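Local coordinates for carboxylesterase (Uncultured bacterium, PDB 5GMX), which hydrolyses carboxylic esters as a family VIII esterase of beta-lactamase-like fold and also acts on oxyimino cephalosporins, at residues Phe350-Tyr361 with Leu379-Leu387. Sequence-based numbering, arbitrary orientation.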
loop_
_atom_site.group_PDB
_atom_site.type_symbol
_atom_site.label_atom_id
_atom_site.label_comp_id
_atom_site.label_asym_id
_atom_site.label_seq_id
_atom_site.Cartn_x
_atom_site.Cartn_y
_atom_site.Cartn_z
ATOM N N PHE A 350 5.908 0.315 -6.687
ATOM C CA PHE A 350 6.706 1.538 -6.556
ATOM C C PHE A 350 6.772 2.379 -7.827
ATOM O O PHE A 350 6.442 1.929 -8.931
ATOM C CB PHE A 350 8.135 1.214 -6.071
ATOM C CG PHE A 350 8.998 0.559 -7.102
ATOM C CD1 PHE A 350 9.776 1.326 -7.962
ATOM C CD2 PHE A 350 9.031 -0.823 -7.215
ATOM C CE1 PHE A 350 10.578 0.724 -8.924
ATOM C CE2 PHE A 350 9.825 -1.440 -8.179
ATOM C CZ PHE A 350 10.600 -0.661 -9.034
ATOM N N ALA A 351 7.183 3.624 -7.636
ATOM C CA ALA A 351 7.332 4.599 -8.699
ATOM C C ALA A 351 8.753 5.157 -8.741
ATOM O O ALA A 351 9.375 5.405 -7.700
ATOM C CB ALA A 351 6.332 5.724 -8.522
ATOM N N ASP A 352 9.220 5.379 -9.966
ATOM C CA ASP A 352 10.533 5.937 -10.291
ATOM C C ASP A 352 10.301 7.090 -11.261
ATOM O O ASP A 352 10.059 6.855 -12.443
ATOM C CB ASP A 352 11.434 4.849 -10.910
ATOM C CG ASP A 352 12.782 5.387 -11.447
ATOM O OD1 ASP A 352 12.985 6.617 -11.541
ATOM O OD2 ASP A 352 13.647 4.554 -11.813
ATOM N N THR A 353 10.353 8.328 -10.774
ATOM C CA THR A 353 10.026 9.472 -11.623
ATOM C C THR A 353 11.106 9.767 -12.670
ATOM O O THR A 353 10.833 10.437 -13.669
ATOM C CB THR A 353 9.788 10.762 -10.804
ATOM O OG1 THR A 353 11.015 11.173 -10.194
ATOM C CG2 THR A 353 8.738 10.540 -9.742
ATOM N N LYS A 354 12.334 9.315 -12.431
ATOM C CA LYS A 354 13.407 9.515 -13.410
ATOM C C LYS A 354 13.154 8.701 -14.680
ATOM O O LYS A 354 13.129 9.250 -15.781
ATOM C CB LYS A 354 14.772 9.163 -12.811
ATOM C CG LYS A 354 15.205 10.084 -11.671
ATOM C CD LYS A 354 16.666 9.857 -11.291
ATOM C CE LYS A 354 17.160 10.866 -10.245
ATOM N NZ LYS A 354 16.671 10.583 -8.852
ATOM N N ALA A 355 12.935 7.401 -14.521
ATOM C CA ALA A 355 12.639 6.533 -15.659
ATOM C C ALA A 355 11.163 6.598 -16.051
ATOM O O ALA A 355 10.746 5.970 -17.023
ATOM C CB ALA A 355 13.037 5.094 -15.342
ATOM N N ARG A 356 10.381 7.367 -15.298
ATOM C CA ARG A 356 8.932 7.427 -15.485
ATOM C C ARG A 356 8.323 6.018 -15.461
ATOM O O ARG A 356 7.458 5.672 -16.266
ATOM C CB ARG A 356 8.587 8.181 -16.772
ATOM C CG ARG A 356 8.913 9.677 -16.666
ATOM C CD ARG A 356 8.912 10.378 -18.007
ATOM N NE ARG A 356 7.579 10.434 -18.599
ATOM C CZ ARG A 356 7.333 10.701 -19.882
ATOM N NH1 ARG A 356 8.337 10.926 -20.726
ATOM N NH2 ARG A 356 6.078 10.737 -20.327
ATOM N N LEU A 357 8.781 5.223 -14.501
ATOM C CA LEU A 357 8.435 3.810 -14.415
ATOM C C LEU A 357 7.596 3.530 -13.172
ATOM O O LEU A 357 7.948 3.954 -12.081
ATOM C CB LEU A 357 9.715 2.967 -14.392
ATOM C CG LEU A 357 9.691 1.445 -14.211
ATOM C CD1 LEU A 357 10.906 0.823 -14.893
ATOM C CD2 LEU A 357 9.681 1.043 -12.730
ATOM N N GLY A 358 6.489 2.817 -13.335
ATOM C CA GLY A 358 5.716 2.363 -12.195
ATOM C C GLY A 358 5.620 0.853 -12.257
ATOM O O GLY A 358 5.514 0.282 -13.336
HETATM N N MSE A 359 5.646 0.194 -11.111
HETATM C CA MSE A 359 5.652 -1.261 -11.116
HETATM C C MSE A 359 4.758 -1.828 -10.030
HETATM O O MSE A 359 4.722 -1.301 -8.907
HETATM C CB MSE A 359 7.079 -1.794 -10.945
HETATM C CG MSE A 359 7.158 -3.317 -11.016
HETATM SE SE MSE A 359 8.969 -4.064 -10.768
HETATM C CE MSE A 359 9.933 -2.933 -12.036
ATOM N N GLY A 360 4.052 -2.909 -10.360
ATOM C CA GLY A 360 3.167 -3.552 -9.404
ATOM C C GLY A 360 3.267 -5.067 -9.409
ATOM O O GLY A 360 3.406 -5.682 -10.464
ATOM N N TYR A 361 3.187 -5.679 -8.230
ATOM C CA TYR A 361 3.300 -7.131 -8.146
ATOM C C TYR A 361 2.479 -7.685 -6.980
ATOM O O TYR A 361 2.589 -7.207 -5.833
ATOM C CB TYR A 361 4.778 -7.524 -8.047
ATOM C CG TYR A 361 5.041 -8.987 -7.769
ATOM C CD1 TYR A 361 4.558 -9.985 -8.613
ATOM C CD2 TYR A 361 5.827 -9.364 -6.691
ATOM C CE1 TYR A 361 4.807 -11.330 -8.349
ATOM C CE2 TYR A 361 6.106 -10.691 -6.435
ATOM C CZ TYR A 361 5.578 -11.669 -7.249
ATOM O OH TYR A 361 5.859 -12.976 -6.951
ATOM N N LEU A 379 12.408 -9.448 -10.786
ATOM C CA LEU A 379 11.579 -8.661 -11.698
ATOM C C LEU A 379 12.115 -7.250 -11.903
ATOM O O LEU A 379 12.084 -6.720 -13.027
ATOM C CB LEU A 379 10.147 -8.604 -11.181
ATOM C CG LEU A 379 9.422 -9.944 -11.243
ATOM C CD1 LEU A 379 8.173 -9.896 -10.378
ATOM C CD2 LEU A 379 9.070 -10.281 -12.685
ATOM N N ILE A 380 12.561 -6.633 -10.807
ATOM C CA ILE A 380 13.122 -5.283 -10.835
ATOM C C ILE A 380 14.409 -5.232 -11.661
ATOM O O ILE A 380 14.600 -4.329 -12.500
ATOM C CB ILE A 380 13.409 -4.755 -9.405
ATOM C CG1 ILE A 380 12.101 -4.461 -8.663
ATOM C CG2 ILE A 380 14.231 -3.488 -9.455
ATOM C CD1 ILE A 380 12.276 -4.237 -7.165
ATOM N N GLU A 381 15.291 -6.204 -11.441
ATOM C CA GLU A 381 16.533 -6.224 -12.204
ATOM C C GLU A 381 16.235 -6.380 -13.702
ATOM O O GLU A 381 16.793 -5.650 -14.549
ATOM C CB GLU A 381 17.460 -7.346 -11.722
ATOM C CG GLU A 381 18.920 -7.106 -12.119
ATOM C CD GLU A 381 19.760 -8.374 -12.161
ATOM O OE1 GLU A 381 19.676 -9.178 -11.206
ATOM O OE2 GLU A 381 20.519 -8.557 -13.143
ATOM N N ALA A 382 15.333 -7.305 -14.026
ATOM C CA ALA A 382 14.969 -7.526 -15.426
ATOM C C ALA A 382 14.417 -6.250 -16.041
ATOM O O ALA A 382 14.800 -5.869 -17.138
ATOM C CB ALA A 382 13.964 -8.651 -15.548
ATOM N N ALA A 383 13.519 -5.591 -15.315
ATOM C CA ALA A 383 12.884 -4.380 -15.804
ATOM C C ALA A 383 13.895 -3.284 -16.098
ATOM O O ALA A 383 13.771 -2.587 -17.103
ATOM C CB ALA A 383 11.861 -3.887 -14.808
ATOM N N TYR A 384 14.891 -3.117 -15.227
ATOM C CA TYR A 384 15.858 -2.050 -15.478
ATOM C C TYR A 384 16.937 -2.439 -16.488
ATOM O O TYR A 384 17.682 -1.578 -16.957
ATOM C CB TYR A 384 16.492 -1.572 -14.171
ATOM C CG TYR A 384 15.601 -0.575 -13.456
ATOM C CD1 TYR A 384 15.645 0.778 -13.779
ATOM C CD2 TYR A 384 14.686 -0.991 -12.494
ATOM C CE1 TYR A 384 14.815 1.698 -13.145
ATOM C CE2 TYR A 384 13.856 -0.077 -11.846
ATOM C CZ TYR A 384 13.928 1.261 -12.183
ATOM O OH TYR A 384 13.116 2.164 -11.554
ATOM N N ARG A 385 17.019 -3.717 -16.845
ATOM C CA ARG A 385 17.874 -4.083 -17.975
ATOM C C ARG A 385 17.315 -3.625 -19.326
ATOM O O ARG A 385 18.054 -3.492 -20.300
ATOM C CB ARG A 385 18.093 -5.591 -18.011
ATOM C CG ARG A 385 19.231 -6.060 -17.151
ATOM C CD ARG A 385 19.553 -7.505 -17.444
ATOM N NE ARG A 385 19.795 -7.760 -18.862
ATOM C CZ ARG A 385 19.909 -8.983 -19.367
ATOM N NH1 ARG A 385 19.800 -10.027 -18.557
ATOM N NH2 ARG A 385 20.131 -9.165 -20.664
ATOM N N CYS A 386 16.010 -3.385 -19.382
ATOM C CA CYS A 386 15.344 -3.051 -20.638
ATOM C C CYS A 386 15.331 -1.555 -20.953
ATOM O O CYS A 386 14.702 -1.128 -21.924
ATOM C CB CYS A 386 13.909 -3.584 -20.615
ATOM S SG CYS A 386 13.797 -5.385 -20.474
ATOM N N LEU A 387 16.019 -0.762 -20.136
ATOM C CA LEU A 387 16.033 0.688 -20.312
ATOM C C LEU A 387 17.356 1.177 -20.901
ATOM O O LEU A 387 18.385 1.181 -20.222
ATOM C CB LEU A 387 15.766 1.374 -18.972
ATOM C CG LEU A 387 14.434 1.023 -18.302
ATOM C CD1 LEU A 387 14.294 1.719 -16.952
ATOM C CD2 LEU A 387 13.268 1.378 -19.202
#
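Tyr384 OH gives a very short hydrogen bond, 2.5 Å, to Asp352 OD2, the one hydrogen bond between segments 350-361 and 379-387. OD2 lies at the edge of the phenol ring, and carboxylate and ring are nearly coplanar, 24° apart. Tyr384 OH also lies at the edge of the Phe350 ring, in its plane. The other oxygen works within the hairpin: Ala355 N reaches Asp352 OD1 at 3.1 Å from above the carboxylate plane, an Asx motif in the turn, and Asn335 also donates to OD1. Next to it, Arg356 and Leu357 face Asp352 as a G1 beta bulge.

Apolar contacts fill the rest. Leu357 CD1 sits over one face of the Tyr384 ring, toward its rim. Leu387 CD1 lies against Ala355 CB at 3.9 Å. Met359, present as selenomethionine, extends from the strand and then bends at chi3 (-49°), which brings CE to Ala383 CB, 3.5 Å away, while SE packs on Ile380 CG1 at 3.8 Å. Ile380 CG1 also touches Phe350 CE2. At the far end Leu379 CD1 makes a CH-pi contact over the centre of the Tyr361 ring, 4.1 Å from its centroid.

Strand 357-361 and helix 379-385 run roughly antiparallel (151°), their axes 10.9 Å apart. As in the serine beta-lactamase fold, the C-terminal helix, with helix 16-27 beside it touching Leu379 and Ala382, covers one face of the antiparallel sheet, where strand 357-363 lies between strands 33-40 and 348-352.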